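Local coordinates for NANS (YJHS), A 9-O-acetyl N-acetylneuraminic acid esterase (Escherichia coli O157:H7 EDL933, PDB 3PT5), which removes the 9-O-acetyl group from 9-O-acetyl-N-acetylneuraminic acid, a sialic acid of the intestinal mucosa, as an esterase of the SGNH hydrolase class, at residues S140-Y144 with T161-D166; R51-R57 with A122-P128; Q190-L195 with I253-Y257; A34-P40 with Q100-G105. One frame throughout, in Å; residues are numbered along the deposited sequence.

Overall arrangement
Contact 2 belongs to the core: it pairs strands 52-55 and 122-130 of the central sheet through a parallel ladder of backbone bonds and apolar packing. Contacts 3 and 4 are buried too, but join loops; contact 3 uses tyrosine hydroxyls and a water, contact 4 an isolated antiparallel bridge and a threonine hydroxyl. Contact 1 lies nearer the surface, about 17 Å between its centre and that of the chain, and replaces direct hydrogen bonds with packing and one water. Contacts 1 and 2 touch, D166 OD2 meeting R57 NH2 at 2.6 Å in a salt bridge. Contacts 2 and 3 sit on opposite sides of the chain's centre, their centres about 27 Å apart.

Contact 1 (S140-Y144 with T161-D166); sequences SEGTY and TPLYQD
The capped N-terminus of helix 162-176, a helix that covers the central sheet of this SGNH hydrolase, is where E141 of the loop and Y144 at the start of strand 144-145 close over T161, P162 and Q165. T161 is the N-cap: its OG1 accepts from Y164 N at 3.2 Å and hydrogen-bonds to R156 O. P162 suits the first helical position, where no N-H is needed for a helical bond, and its ring offers a compact apolar surface. The loop's backbone wraps round that ring, with E141 O 3.2 Å from P162 CG and T143 O close to CB. G142, with a phi of 64°, turns the chain there at little steric cost. No direct hydrogen bond joins the segments; a water bridges instead, donating to E141 O (2.8 Å) and accepting from L163 N (3.1 Å), an amide of the first helical turn. The bent chain of E141 crosses T161 at about a right angle and sets OE2 against the methyl CG2; a carboxylate beside a helix N-terminus is probably favoured electrostatically.

With CG anti to its backbone nitrogen (chi1 -175°), Y144 swings its ring along the helix. Q165 CB lies over one face, 4.1 Å from the centroid, in a CH-pi contact, and the amide plane is inclined 46° to the ring, with Q165 OE1 3.4 Å from Y144 CD2 while NE2 bonds to D160 O. Y144 OH pairs with S169 OG one turn on. At the ring edge, in its plane, lies D166 OD2, 3.9 Å from Y144 CE1 and tied to R57.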
loop_
_atom_site.group_PDB
_atom_site.type_symbol
_atom_site.label_atom_id
_atom_site.label_comp_id
_atom_site.label_asym_id
_atom_site.label_seq_id
_atom_site.Cartn_x
_atom_site.Cartn_y
_atom_site.Cartn_z
ATOM N N SER A 140 4.680 -12.495 -14.572
ATOM C CA SER A 140 3.890 -13.731 -14.581
ATOM C C SER A 140 2.449 -13.493 -14.127
ATOM O O SER A 140 2.211 -12.697 -13.232
ATOM C CB SER A 140 4.572 -14.780 -13.687
ATOM O OG SER A 140 4.908 -14.222 -12.429
ATOM N N GLU A 141 1.486 -14.172 -14.744
ATOM C CA GLU A 141 0.078 -14.105 -14.298
ATOM C C GLU A 141 -0.116 -14.624 -12.887
ATOM O O GLU A 141 -0.906 -14.074 -12.118
ATOM C CB GLU A 141 -0.851 -14.956 -15.182
ATOM C CG GLU A 141 -1.306 -14.360 -16.480
ATOM C CD GLU A 141 -2.377 -13.297 -16.336
ATOM O OE1 GLU A 141 -3.544 -13.618 -15.968
ATOM O OE2 GLU A 141 -2.054 -12.129 -16.650
ATOM N N GLY A 142 0.569 -15.719 -12.568
ATOM C CA GLY A 142 0.260 -16.482 -11.360
ATOM C C GLY A 142 -1.140 -17.082 -11.435
ATOM O O GLY A 142 -1.719 -17.204 -12.508
ATOM N N THR A 143 -1.686 -17.451 -10.289
ATOM C CA THR A 143 -3.023 -18.040 -10.220
ATOM C C THR A 143 -3.796 -17.383 -9.088
ATOM O O THR A 143 -3.214 -16.670 -8.262
ATOM C CB THR A 143 -2.962 -19.583 -10.007
ATOM O OG1 THR A 143 -2.166 -19.888 -8.849
ATOM C CG2 THR A 143 -2.327 -20.248 -11.215
ATOM N N TYR A 144 -5.110 -17.608 -9.065
ATOM C CA TYR A 144 -5.943 -17.130 -7.972
ATOM C C TYR A 144 -6.594 -18.323 -7.284
ATOM O O TYR A 144 -7.168 -19.165 -7.955
ATOM C CB TYR A 144 -7.017 -16.152 -8.464
ATOM C CG TYR A 144 -7.810 -15.573 -7.307
ATOM C CD1 TYR A 144 -7.252 -14.586 -6.486
ATOM C CD2 TYR A 144 -9.095 -16.016 -7.024
ATOM C CE1 TYR A 144 -7.955 -14.072 -5.403
ATOM C CE2 TYR A 144 -9.814 -15.497 -5.942
ATOM C CZ TYR A 144 -9.233 -14.527 -5.141
ATOM O OH TYR A 144 -9.935 -14.006 -4.077
ATOM N N THR A 161 -6.755 -10.580 -14.282
ATOM C CA THR A 161 -5.591 -11.280 -13.729
ATOM C C THR A 161 -5.824 -11.670 -12.262
ATOM O O THR A 161 -6.701 -11.080 -11.596
ATOM C CB THR A 161 -4.336 -10.392 -13.775
ATOM O OG1 THR A 161 -4.497 -9.322 -12.839
ATOM C CG2 THR A 161 -4.121 -9.821 -15.146
ATOM N N PRO A 162 -5.048 -12.641 -11.737
ATOM C CA PRO A 162 -5.109 -12.959 -10.315
ATOM C C PRO A 162 -4.991 -11.763 -9.387
ATOM O O PRO A 162 -5.707 -11.713 -8.391
ATOM C CB PRO A 162 -3.938 -13.913 -10.118
ATOM C CG PRO A 162 -3.956 -14.684 -11.416
ATOM C CD PRO A 162 -4.363 -13.720 -12.490
ATOM N N LEU A 163 -4.105 -10.819 -9.691
ATOM C CA LEU A 163 -3.985 -9.624 -8.854
ATOM C C LEU A 163 -5.250 -8.787 -8.873
ATOM O O LEU A 163 -5.662 -8.279 -7.832
ATOM C CB LEU A 163 -2.773 -8.778 -9.238
ATOM C CG LEU A 163 -1.388 -9.316 -8.862
ATOM C CD1 LEU A 163 -0.338 -8.328 -9.323
ATOM C CD2 LEU A 163 -1.255 -9.570 -7.347
ATOM N N TYR A 164 -5.889 -8.663 -10.040
ATOM C CA TYR A 164 -7.152 -7.943 -10.125
ATOM C C TYR A 164 -8.248 -8.642 -9.313
ATOM O O TYR A 164 -8.995 -7.999 -8.585
ATOM C CB TYR A 164 -7.610 -7.744 -11.576
ATOM C CG TYR A 164 -8.995 -7.150 -11.644
ATOM C CD1 TYR A 164 -9.177 -5.770 -11.561
ATOM C CD2 TYR A 164 -10.132 -7.974 -11.730
ATOM C CE1 TYR A 164 -10.452 -5.199 -11.596
ATOM C CE2 TYR A 164 -11.416 -7.411 -11.757
ATOM C CZ TYR A 164 -11.563 -6.029 -11.686
ATOM O OH TYR A 164 -12.817 -5.448 -11.696
ATOM N N GLN A 165 -8.319 -9.963 -9.436
ATOM C CA GLN A 165 -9.308 -10.782 -8.735
ATOM C C GLN A 165 -9.174 -10.647 -7.240
ATOM O O GLN A 165 -10.166 -10.623 -6.529
ATOM C CB GLN A 165 -9.111 -12.244 -9.095
ATOM C CG GLN A 165 -9.532 -12.579 -10.502
ATOM C CD GLN A 165 -9.294 -14.049 -10.802
ATOM O OE1 GLN A 165 -9.893 -14.932 -10.169
ATOM N NE2 GLN A 165 -8.391 -14.324 -11.744
ATOM N N ASP A 166 -7.930 -10.554 -6.785
ATOM C CA ASP A 166 -7.574 -10.430 -5.375
ATOM C C ASP A 166 -8.013 -9.044 -4.877
ATOM O O ASP A 166 -8.623 -8.929 -3.811
ATOM C CB ASP A 166 -6.058 -10.657 -5.257
ATOM C CG ASP A 166 -5.566 -10.782 -3.816
ATOM O OD1 ASP A 166 -5.292 -9.729 -3.197
ATOM O OD2 ASP A 166 -5.401 -11.925 -3.302
HETATM O O HOH W 1 -1.688 -11.445 -11.543
#

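Contact 2 (R51-R57 with A122-P128); sequences RIKQLAR and AGILIVP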
loop_
_atom_site.group_PDB
_atom_site.type_symbol
_atom_site.label_atom_id
_atom_site.label_comp_id
_atom_site.label_asym_id
_atom_site.label_seq_id
_atom_site.Cartn_x
_atom_site.Cartn_y
_atom_site.Cartn_z
ATOM N N ARG A 51 -8.300 -0.410 17.151
ATOM C CA ARG A 51 -9.358 -0.038 16.234
ATOM C C ARG A 51 -8.923 -0.104 14.767
ATOM O O ARG A 51 -9.732 0.177 13.875
ATOM C CB ARG A 51 -9.921 1.343 16.577
ATOM C CG ARG A 51 -10.760 1.351 17.858
ATOM C CD ARG A 51 -10.978 2.799 18.263
ATOM N NE ARG A 51 -11.841 3.508 17.325
ATOM C CZ ARG A 51 -11.868 4.838 17.195
ATOM N NH1 ARG A 51 -11.067 5.598 17.952
ATOM N NH2 ARG A 51 -12.688 5.418 16.322
ATOM N N ILE A 52 -7.671 -0.509 14.523
ATOM C CA ILE A 52 -7.118 -0.431 13.162
ATOM C C ILE A 52 -6.729 -1.836 12.730
ATOM O O ILE A 52 -5.841 -2.442 13.340
ATOM C CB ILE A 52 -5.885 0.472 13.116
ATOM C CG1 ILE A 52 -6.274 1.894 13.525
ATOM C CG2 ILE A 52 -5.243 0.455 11.702
ATOM C CD1 ILE A 52 -5.126 2.859 13.560
ATOM N N LYS A 53 -7.421 -2.321 11.718
ATOM C CA LYS A 53 -7.402 -3.738 11.307
ATOM C C LYS A 53 -7.036 -3.883 9.839
ATOM O O LYS A 53 -6.946 -2.886 9.104
ATOM C CB LYS A 53 -8.774 -4.376 11.566
ATOM C CG LYS A 53 -9.264 -4.261 12.972
ATOM C CD LYS A 53 -8.448 -5.120 13.929
ATOM C CE LYS A 53 -9.082 -5.073 15.324
ATOM N NZ LYS A 53 -8.099 -5.584 16.323
ATOM N N GLN A 54 -6.758 -5.121 9.443
ATOM C CA GLN A 54 -6.536 -5.439 8.038
ATOM C C GLN A 54 -7.171 -6.770 7.738
ATOM O O GLN A 54 -7.474 -7.530 8.652
ATOM C CB GLN A 54 -5.035 -5.453 7.696
ATOM C CG GLN A 54 -4.239 -6.613 8.396
ATOM C CD GLN A 54 -2.774 -6.597 8.070
ATOM O OE1 GLN A 54 -2.399 -6.519 6.891
ATOM N NE2 GLN A 54 -1.914 -6.681 9.110
ATOM N N LEU A 55 -7.380 -7.049 6.462
ATOM C CA LEU A 55 -7.776 -8.388 6.043
ATOM C C LEU A 55 -6.552 -9.269 5.903
ATOM O O LEU A 55 -5.651 -8.969 5.131
ATOM C CB LEU A 55 -8.572 -8.365 4.739
ATOM C CG LEU A 55 -9.988 -7.780 4.671
ATOM C CD1 LEU A 55 -10.586 -8.152 3.329
ATOM C CD2 LEU A 55 -10.893 -8.300 5.765
ATOM N N ALA A 56 -6.536 -10.373 6.653
ATOM C CA ALA A 56 -5.380 -11.289 6.657
ATOM C C ALA A 56 -5.158 -12.011 5.337
ATOM O O ALA A 56 -6.057 -12.168 4.533
ATOM C CB ALA A 56 -5.524 -12.335 7.767
ATOM N N ARG A 57 -3.926 -12.491 5.159
ATOM C CA ARG A 57 -3.537 -13.257 3.986
ATOM C C ARG A 57 -2.673 -14.439 4.398
ATOM O O ARG A 57 -2.899 -15.556 3.914
ATOM C CB ARG A 57 -2.774 -12.394 2.972
ATOM C CG ARG A 57 -2.487 -13.133 1.661
ATOM C CD ARG A 57 -1.714 -12.282 0.640
ATOM N NE ARG A 57 -2.364 -11.001 0.360
ATOM C CZ ARG A 57 -3.270 -10.823 -0.593
ATOM N NH1 ARG A 57 -3.817 -9.628 -0.798
ATOM N NH2 ARG A 57 -3.612 -11.840 -1.375
ATOM N N ALA A 122 -16.483 3.358 15.340
ATOM C CA ALA A 122 -15.950 2.871 14.070
ATOM C C ALA A 122 -14.465 2.577 14.166
ATOM O O ALA A 122 -13.734 3.187 14.973
ATOM C CB ALA A 122 -16.194 3.906 12.980
ATOM N N GLY A 123 -13.999 1.643 13.346
ATOM C CA GLY A 123 -12.569 1.435 13.206
ATOM C C GLY A 123 -12.184 1.653 11.745
ATOM O O GLY A 123 -13.003 2.052 10.945
ATOM N N ILE A 124 -10.928 1.370 11.426
ATOM C CA ILE A 124 -10.419 1.485 10.075
ATOM C C ILE A 124 -9.981 0.073 9.670
ATOM O O ILE A 124 -9.318 -0.607 10.463
ATOM C CB ILE A 124 -9.168 2.434 9.984
ATOM C CG1 ILE A 124 -9.462 3.901 10.418
ATOM C CG2 ILE A 124 -8.571 2.367 8.581
ATOM C CD1 ILE A 124 -10.193 4.738 9.379
ATOM N N LEU A 125 -10.360 -0.338 8.458
ATOM C CA LEU A 125 -10.065 -1.676 7.929
ATOM C C LEU A 125 -9.328 -1.502 6.626
ATOM O O LEU A 125 -9.894 -1.058 5.639
ATOM C CB LEU A 125 -11.329 -2.513 7.686
ATOM C CG LEU A 125 -11.128 -3.923 7.100
ATOM C CD1 LEU A 125 -10.227 -4.773 7.979
ATOM C CD2 LEU A 125 -12.473 -4.609 6.847
ATOM N N ILE A 126 -8.035 -1.834 6.633
ATOM C CA ILE A 126 -7.228 -1.742 5.414
ATOM C C ILE A 126 -7.304 -3.077 4.658
ATOM O O ILE A 126 -7.294 -4.141 5.277
ATOM C CB ILE A 126 -5.747 -1.423 5.783
ATOM C CG1 ILE A 126 -5.635 -0.030 6.443
ATOM C CG2 ILE A 126 -4.800 -1.560 4.592
ATOM C CD1 ILE A 126 -6.354 1.108 5.784
ATOM N N VAL A 127 -7.404 -2.991 3.334
ATOM C CA VAL A 127 -7.425 -4.156 2.454
ATOM C C VAL A 127 -6.106 -4.159 1.614
ATOM O O VAL A 127 -6.030 -3.519 0.585
ATOM C CB VAL A 127 -8.700 -4.187 1.537
ATOM C CG1 VAL A 127 -8.750 -5.473 0.690
ATOM C CG2 VAL A 127 -9.978 -4.052 2.383
ATOM N N PRO A 128 -5.059 -4.863 2.115
ATOM C CA PRO A 128 -3.759 -4.802 1.452
ATOM C C PRO A 128 -3.692 -5.771 0.276
ATOM O O PRO A 128 -3.823 -6.996 0.456
ATOM C CB PRO A 128 -2.756 -5.117 2.589
ATOM C CG PRO A 128 -3.544 -5.847 3.606
ATOM C CD PRO A 128 -5.008 -5.608 3.386
#
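R51-R57 and A122-P128 run parallel, their strand axes 4.5 Å apart at an angle of 29°, and a ladder steps from R51 O to I124 N, I124 O to K53 N, K53 O to I126 N and I126 O to L55 N. The rung I126 N to K53 O, 2.9 Å long, is nearly straight at nitrogen (174°). G123 has no side chain, so R51 O can approach its CA to 3.2 Å.

An arginine closes each end. R51 bends at chi3 and grips A122 O side-on: NE at 3.0 Å and NH2 at 2.8 Å both bond to that one oxygen, which lies close to the guanidinium plane. R57 sends NH1 to P128 O, 2.9 Å away and in the plane of both groups, while its NH2 pairs with D166. Between them aliphatic side chains pack on one face: L55 CD2 meets L125 CD2 at 4.2 Å, and L55 lies beside V127, pointing the same way. Q54 crosses P128 at about a right angle, its OE1 3.5 Å from P128 CG; its amide is held by H81 N and P75 O.

Each face has its own helix. I52, I124 and I126 pack on helix 107-114, whereas L55, L125 and V127 meet A174 of helix 162-176; strand 73-75 flanks strand 52-55, and strand 20-28 lies beyond 122-130, giving the alpha/beta/alpha sandwich of SGNH hydrolases.

Contact 3 (Q190-L195 with I253-Y257); sequences QGEFDL and IYGNY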
loop_
_atom_site.group_PDB
_atom_site.type_symbol
_atom_site.label_atom_id
_atom_site.label_comp_id
_atom_site.label_asym_id
_atom_site.label_seq_id
_atom_site.Cartn_x
_atom_site.Cartn_y
_atom_site.Cartn_z
ATOM N N GLN A 190 1.543 2.593 -8.179
ATOM C CA GLN A 190 2.020 1.644 -9.161
ATOM C C GLN A 190 2.444 2.378 -10.419
ATOM O O GLN A 190 1.904 3.435 -10.755
ATOM C CB GLN A 190 0.901 0.675 -9.493
ATOM C CG GLN A 190 1.346 -0.558 -10.250
ATOM C CD GLN A 190 1.470 -0.318 -11.732
ATOM O OE1 GLN A 190 0.733 0.478 -12.287
ATOM N NE2 GLN A 190 2.392 -1.031 -12.388
ATOM N N GLY A 191 3.432 1.808 -11.093
ATOM C CA GLY A 191 3.861 2.303 -12.394
ATOM C C GLY A 191 5.314 2.048 -12.667
ATOM O O GLY A 191 5.733 1.948 -13.831
ATOM N N GLU A 192 6.093 1.925 -11.591
ATOM C CA GLU A 192 7.567 1.889 -11.689
ATOM C C GLU A 192 8.065 0.898 -12.741
ATOM O O GLU A 192 8.883 1.255 -13.580
ATOM C CB GLU A 192 8.160 1.472 -10.354
ATOM C CG GLU A 192 8.181 2.582 -9.289
ATOM C CD GLU A 192 6.916 2.662 -8.446
ATOM O OE1 GLU A 192 5.929 1.950 -8.710
ATOM O OE2 GLU A 192 6.913 3.496 -7.478
ATOM N N PHE A 193 7.625 -0.353 -12.659
ATOM C CA PHE A 193 8.175 -1.361 -13.608
ATOM C C PHE A 193 7.721 -1.092 -15.028
ATOM O O PHE A 193 8.467 -1.338 -15.992
ATOM C CB PHE A 193 7.848 -2.788 -13.178
ATOM C CG PHE A 193 8.855 -3.367 -12.229
ATOM C CD1 PHE A 193 9.554 -2.547 -11.342
ATOM C CD2 PHE A 193 9.116 -4.732 -12.225
ATOM C CE1 PHE A 193 10.484 -3.074 -10.476
ATOM C CE2 PHE A 193 10.061 -5.261 -11.360
ATOM C CZ PHE A 193 10.744 -4.445 -10.495
ATOM N N ASP A 194 6.519 -0.570 -15.165
ATOM C CA ASP A 194 6.015 -0.215 -16.508
ATOM C C ASP A 194 6.813 0.924 -17.160
ATOM O O ASP A 194 6.868 1.009 -18.386
ATOM C CB ASP A 194 4.514 0.083 -16.483
ATOM C CG ASP A 194 3.676 -1.180 -16.314
ATOM O OD1 ASP A 194 3.838 -2.133 -17.122
ATOM O OD2 ASP A 194 2.842 -1.234 -15.392
ATOM N N LEU A 195 7.445 1.771 -16.356
ATOM C CA LEU A 195 8.306 2.829 -16.884
ATOM C C LEU A 195 9.460 2.292 -17.706
ATOM O O LEU A 195 10.002 2.991 -18.561
ATOM C CB LEU A 195 8.918 3.652 -15.761
ATOM C CG LEU A 195 8.000 4.433 -14.842
ATOM C CD1 LEU A 195 8.821 4.977 -13.665
ATOM C CD2 LEU A 195 7.363 5.553 -15.603
ATOM N N ILE A 253 2.908 7.746 -17.919
ATOM C CA ILE A 253 2.255 6.908 -16.928
ATOM C C ILE A 253 1.687 7.688 -15.751
ATOM O O ILE A 253 0.491 7.564 -15.417
ATOM C CB ILE A 253 3.180 5.774 -16.482
ATOM C CG1 ILE A 253 3.442 4.865 -17.689
ATOM C CG2 ILE A 253 2.590 5.014 -15.255
ATOM C CD1 ILE A 253 4.359 3.655 -17.468
ATOM N N TYR A 254 2.545 8.490 -15.129
ATOM C CA TYR A 254 2.123 9.230 -13.946
ATOM C C TYR A 254 1.345 10.477 -14.339
ATOM O O TYR A 254 0.496 10.951 -13.573
ATOM C CB TYR A 254 3.310 9.518 -13.009
ATOM C CG TYR A 254 3.733 8.270 -12.250
ATOM C CD1 TYR A 254 3.313 8.057 -10.938
ATOM C CD2 TYR A 254 4.517 7.291 -12.845
ATOM C CE1 TYR A 254 3.658 6.906 -10.242
ATOM C CE2 TYR A 254 4.866 6.112 -12.161
ATOM C CZ TYR A 254 4.451 5.935 -10.849
ATOM O OH TYR A 254 4.796 4.789 -10.141
ATOM N N GLY A 255 1.564 10.970 -15.552
ATOM C CA GLY A 255 0.746 12.078 -16.043
ATOM C C GLY A 255 -0.707 11.649 -16.175
ATOM O O GLY A 255 -1.629 12.434 -15.898
ATOM N N ASN A 256 -0.921 10.386 -16.521
ATOM C CA ASN A 256 -2.260 9.863 -16.656
ATOM C C ASN A 256 -3.022 9.800 -15.323
ATOM O O ASN A 256 -4.246 9.711 -15.292
ATOM C CB ASN A 256 -2.239 8.503 -17.333
ATOM C CG ASN A 256 -3.628 7.991 -17.620
ATOM O OD1 ASN A 256 -4.418 8.646 -18.331
ATOM N ND2 ASN A 256 -3.939 6.805 -17.098
ATOM N N TYR A 257 -2.291 9.821 -14.219
ATOM C CA TYR A 257 -2.924 9.876 -12.893
ATOM C C TYR A 257 -3.393 11.291 -12.557
ATOM O O TYR A 257 -4.199 11.470 -11.649
ATOM C CB TYR A 257 -1.947 9.421 -11.819
ATOM C CG TYR A 257 -1.560 7.955 -11.902
ATOM C CD1 TYR A 257 -2.506 6.962 -12.183
ATOM C CD2 TYR A 257 -0.250 7.557 -11.665
ATOM C CE1 TYR A 257 -2.132 5.602 -12.263
ATOM C CE2 TYR A 257 0.128 6.216 -11.726
ATOM C CZ TYR A 257 -0.800 5.241 -12.014
ATOM O OH TYR A 257 -0.395 3.914 -12.082
HETATM O O HOH W 2 4.337 4.829 -7.375
#
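I253, the last residue of helix 247-253, aims its side chain at residues 192-195. Its extended CG1 branch (chi2 180°) delivers CD1 to D194 CB at 3.7 Å and to L195 CD2 at 4.0 Å, the two aliphatic chains meeting obliquely, and its CG2 rests near G191 CA. G191 allows this, since a CB there would collide with the Y254 ring and crowd I253 CG2.

Y254 comes next, its ring passing by G191 so that the hydroxyl arrives among the polar groups of Q190 and E192. Y254 OH donates to a water at 2.8 Å, and this water donates in turn to E192 OE2 (2.9 Å). The loop 190-195 leaves the C-terminal end of strand 182-189, the edge of the sheet where SGNH hydrolases place their active sites. Consistent with that, E192 OE2 also bonds to T238 OG1 and N31 ND2, and G191 N to Q29; N31 and Q29 follow strand 20-28.

One turn later Y257 brings its ring to Y254, CE2 lying 3.7 Å above the plane of that ring toward the rim. Its OH donates to Q190 O at 2.7 Å, approaching from above the carbonyl plane, 48° out of it, and accepts from W188 NE1. Q190 NE2 bonds to D194 OD2 (3.0 Å) and its OE1 to H203; D194 OD1 bonds to T137 OG1, while F207 meets the Y257 ring edge-to-face.

Contact 4 (A34-P40 with Q100-G105); sequences AYGEGLP and QYGTVG
A34 and G36 press against T103, V104 and G105 at the tight end of this loop-to-loop contact, where A34 CA and G105 CA come within 3.5 Å of each other. Here G36 and V104 form one antiparallel hydrogen-bonded pair: G36 N donates to V104 O and V104 N to G36 O, both at 2.9 Å. Because G36 and G105 carry no side chains, the two backbones can close up. T103 OG1 adds a third link, donating to A34 O at 2.6 Å from above the carbonyl plane, 52° out of it. A chi1 of 41° puts this hydroxyl between the backbone nitrogen and carbonyl carbon, facing A34; T103 CB itself lies 3.2 Å from G36 O. V104, a small branched residue, turns CG2 to G38 O and to P40 CG, 4.1 Å away, and also touches S315 and R319 of helix 315-335.

Toward the other end polar contacts thin out, although P40 still packs its rigid ring on the Q100 and Y101 backbone. A water lies 2.8 Å from G38 O and 2.9 Å from G102 O, within donating distance of both carbonyls, and G38 O is also bonded to S315 OG. Q100, partly exposed, reaches with an extended chain past L39, yet its NE2 makes only a weak bond to P40 O at 3.4 Å; the residue's stronger polar partner, T95, lies outside the two segments.

Backbone and hydroxyl bonds therefore fix the loop 34-40, which follows strand 20-28, to the approach of helix 107-114 with no charged pair between the segments; E37 keeps its charge for R309.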
loop_
_atom_site.group_PDB
_atom_site.type_symbol
_atom_site.label_atom_id
_atom_site.label_comp_id
_atom_site.label_asym_id
_atom_site.label_seq_id
_atom_site.Cartn_x
_atom_site.Cartn_y
_atom_site.Cartn_z
ATOM N N ALA A 34 5.265 -2.454 2.137
ATOM C CA ALA A 34 6.335 -2.344 3.083
ATOM C C ALA A 34 7.697 -2.571 2.428
ATOM O O ALA A 34 8.222 -3.672 2.428
ATOM C CB ALA A 34 6.097 -3.362 4.228
ATOM N N TYR A 35 8.255 -1.510 1.853
ATOM C CA TYR A 35 9.605 -1.526 1.321
ATOM C C TYR A 35 10.518 -0.533 2.034
ATOM O O TYR A 35 11.641 -0.370 1.651
ATOM C CB TYR A 35 9.605 -1.319 -0.180
ATOM C CG TYR A 35 9.513 -2.627 -0.959
ATOM C CD1 TYR A 35 8.307 -3.334 -1.019
ATOM C CD2 TYR A 35 10.629 -3.172 -1.611
ATOM C CE1 TYR A 35 8.199 -4.491 -1.744
ATOM C CE2 TYR A 35 10.525 -4.351 -2.338
ATOM C CZ TYR A 35 9.304 -5.007 -2.388
ATOM O OH TYR A 35 9.231 -6.191 -3.136
ATOM N N GLY A 36 10.042 0.089 3.116
ATOM C CA GLY A 36 10.941 0.878 3.969
ATOM C C GLY A 36 11.918 -0.015 4.705
ATOM O O GLY A 36 11.502 -0.961 5.392
ATOM N N GLU A 37 13.216 0.276 4.564
ATOM C CA GLU A 37 14.262 -0.589 5.159
ATOM C C GLU A 37 14.734 -0.177 6.552
ATOM O O GLU A 37 15.429 -0.959 7.219
ATOM C CB GLU A 37 15.451 -0.732 4.203
ATOM C CG GLU A 37 15.168 -1.652 3.048
ATOM C CD GLU A 37 16.278 -1.651 2.012
ATOM O OE1 GLU A 37 17.289 -0.891 2.132
ATOM O OE2 GLU A 37 16.155 -2.442 1.076
ATOM N N GLY A 38 14.398 1.038 7.003
ATOM C CA GLY A 38 14.728 1.443 8.344
ATOM C C GLY A 38 13.884 0.696 9.378
ATOM O O GLY A 38 12.767 0.254 9.098
ATOM N N LEU A 39 14.439 0.612 10.583
ATOM C CA LEU A 39 13.885 -0.179 11.684
ATOM C C LEU A 39 12.424 0.174 12.037
ATOM O O LEU A 39 12.093 1.342 12.140
ATOM C CB LEU A 39 14.770 0.055 12.913
ATOM C CG LEU A 39 14.611 -0.911 14.091
ATOM C CD1 LEU A 39 14.956 -2.368 13.688
ATOM C CD2 LEU A 39 15.501 -0.429 15.212
ATOM N N PRO A 40 11.546 -0.849 12.214
ATOM C CA PRO A 40 10.200 -0.578 12.740
ATOM C C PRO A 40 10.260 -0.045 14.162
ATOM O O PRO A 40 11.195 -0.361 14.902
ATOM C CB PRO A 40 9.535 -1.972 12.756
ATOM C CG PRO A 40 10.403 -2.827 11.813
ATOM C CD PRO A 40 11.779 -2.293 12.058
ATOM N N GLN A 100 9.353 -6.227 15.890
ATOM C CA GLN A 100 10.168 -5.393 14.973
ATOM C C GLN A 100 10.563 -6.139 13.699
ATOM O O GLN A 100 11.641 -5.904 13.150
ATOM C CB GLN A 100 11.462 -4.929 15.653
ATOM C CG GLN A 100 11.293 -3.944 16.762
ATOM C CD GLN A 100 12.630 -3.465 17.304
ATOM O OE1 GLN A 100 13.426 -4.276 17.766
ATOM N NE2 GLN A 100 12.877 -2.142 17.253
ATOM N N TYR A 101 9.682 -7.006 13.238
ATOM C CA TYR A 101 9.930 -7.846 12.068
ATOM C C TYR A 101 9.837 -7.060 10.770
ATOM O O TYR A 101 9.043 -6.142 10.650
ATOM C CB TYR A 101 8.914 -8.992 12.018
ATOM C CG TYR A 101 7.460 -8.560 12.230
ATOM C CD1 TYR A 101 6.646 -8.200 11.150
ATOM C CD2 TYR A 101 6.912 -8.519 13.493
ATOM C CE1 TYR A 101 5.344 -7.792 11.333
ATOM C CE2 TYR A 101 5.602 -8.105 13.702
ATOM C CZ TYR A 101 4.818 -7.743 12.612
ATOM O OH TYR A 101 3.526 -7.347 12.796
ATOM N N GLY A 102 10.635 -7.435 9.783
ATOM C CA GLY A 102 10.365 -6.994 8.426
ATOM C C GLY A 102 10.648 -5.543 8.097
ATOM O O GLY A 102 11.390 -4.839 8.784
ATOM N N THR A 103 10.055 -5.127 6.986
ATOM C CA THR A 103 10.180 -3.772 6.482
ATOM C C THR A 103 8.948 -2.956 6.879
ATOM O O THR A 103 8.034 -3.470 7.510
ATOM C CB THR A 103 10.244 -3.828 4.955
ATOM O OG1 THR A 103 9.284 -4.795 4.508
ATOM C CG2 THR A 103 11.654 -4.204 4.534
ATOM N N VAL A 104 8.942 -1.668 6.530
ATOM C CA VAL A 104 7.875 -0.772 6.979
ATOM C C VAL A 104 7.082 -0.235 5.792
ATOM O O VAL A 104 7.676 0.236 4.824
ATOM C CB VAL A 104 8.470 0.409 7.758
ATOM C CG1 VAL A 104 7.412 1.417 8.177
ATOM C CG2 VAL A 104 9.192 -0.127 9.019
ATOM N N GLY A 105 5.754 -0.298 5.896
ATOM C CA GLY A 105 4.820 0.256 4.906
ATOM C C GLY A 105 3.945 1.320 5.545
ATOM O O GLY A 105 3.706 1.259 6.757
HETATM O O HOH W 3 13.010 -2.482 8.783
#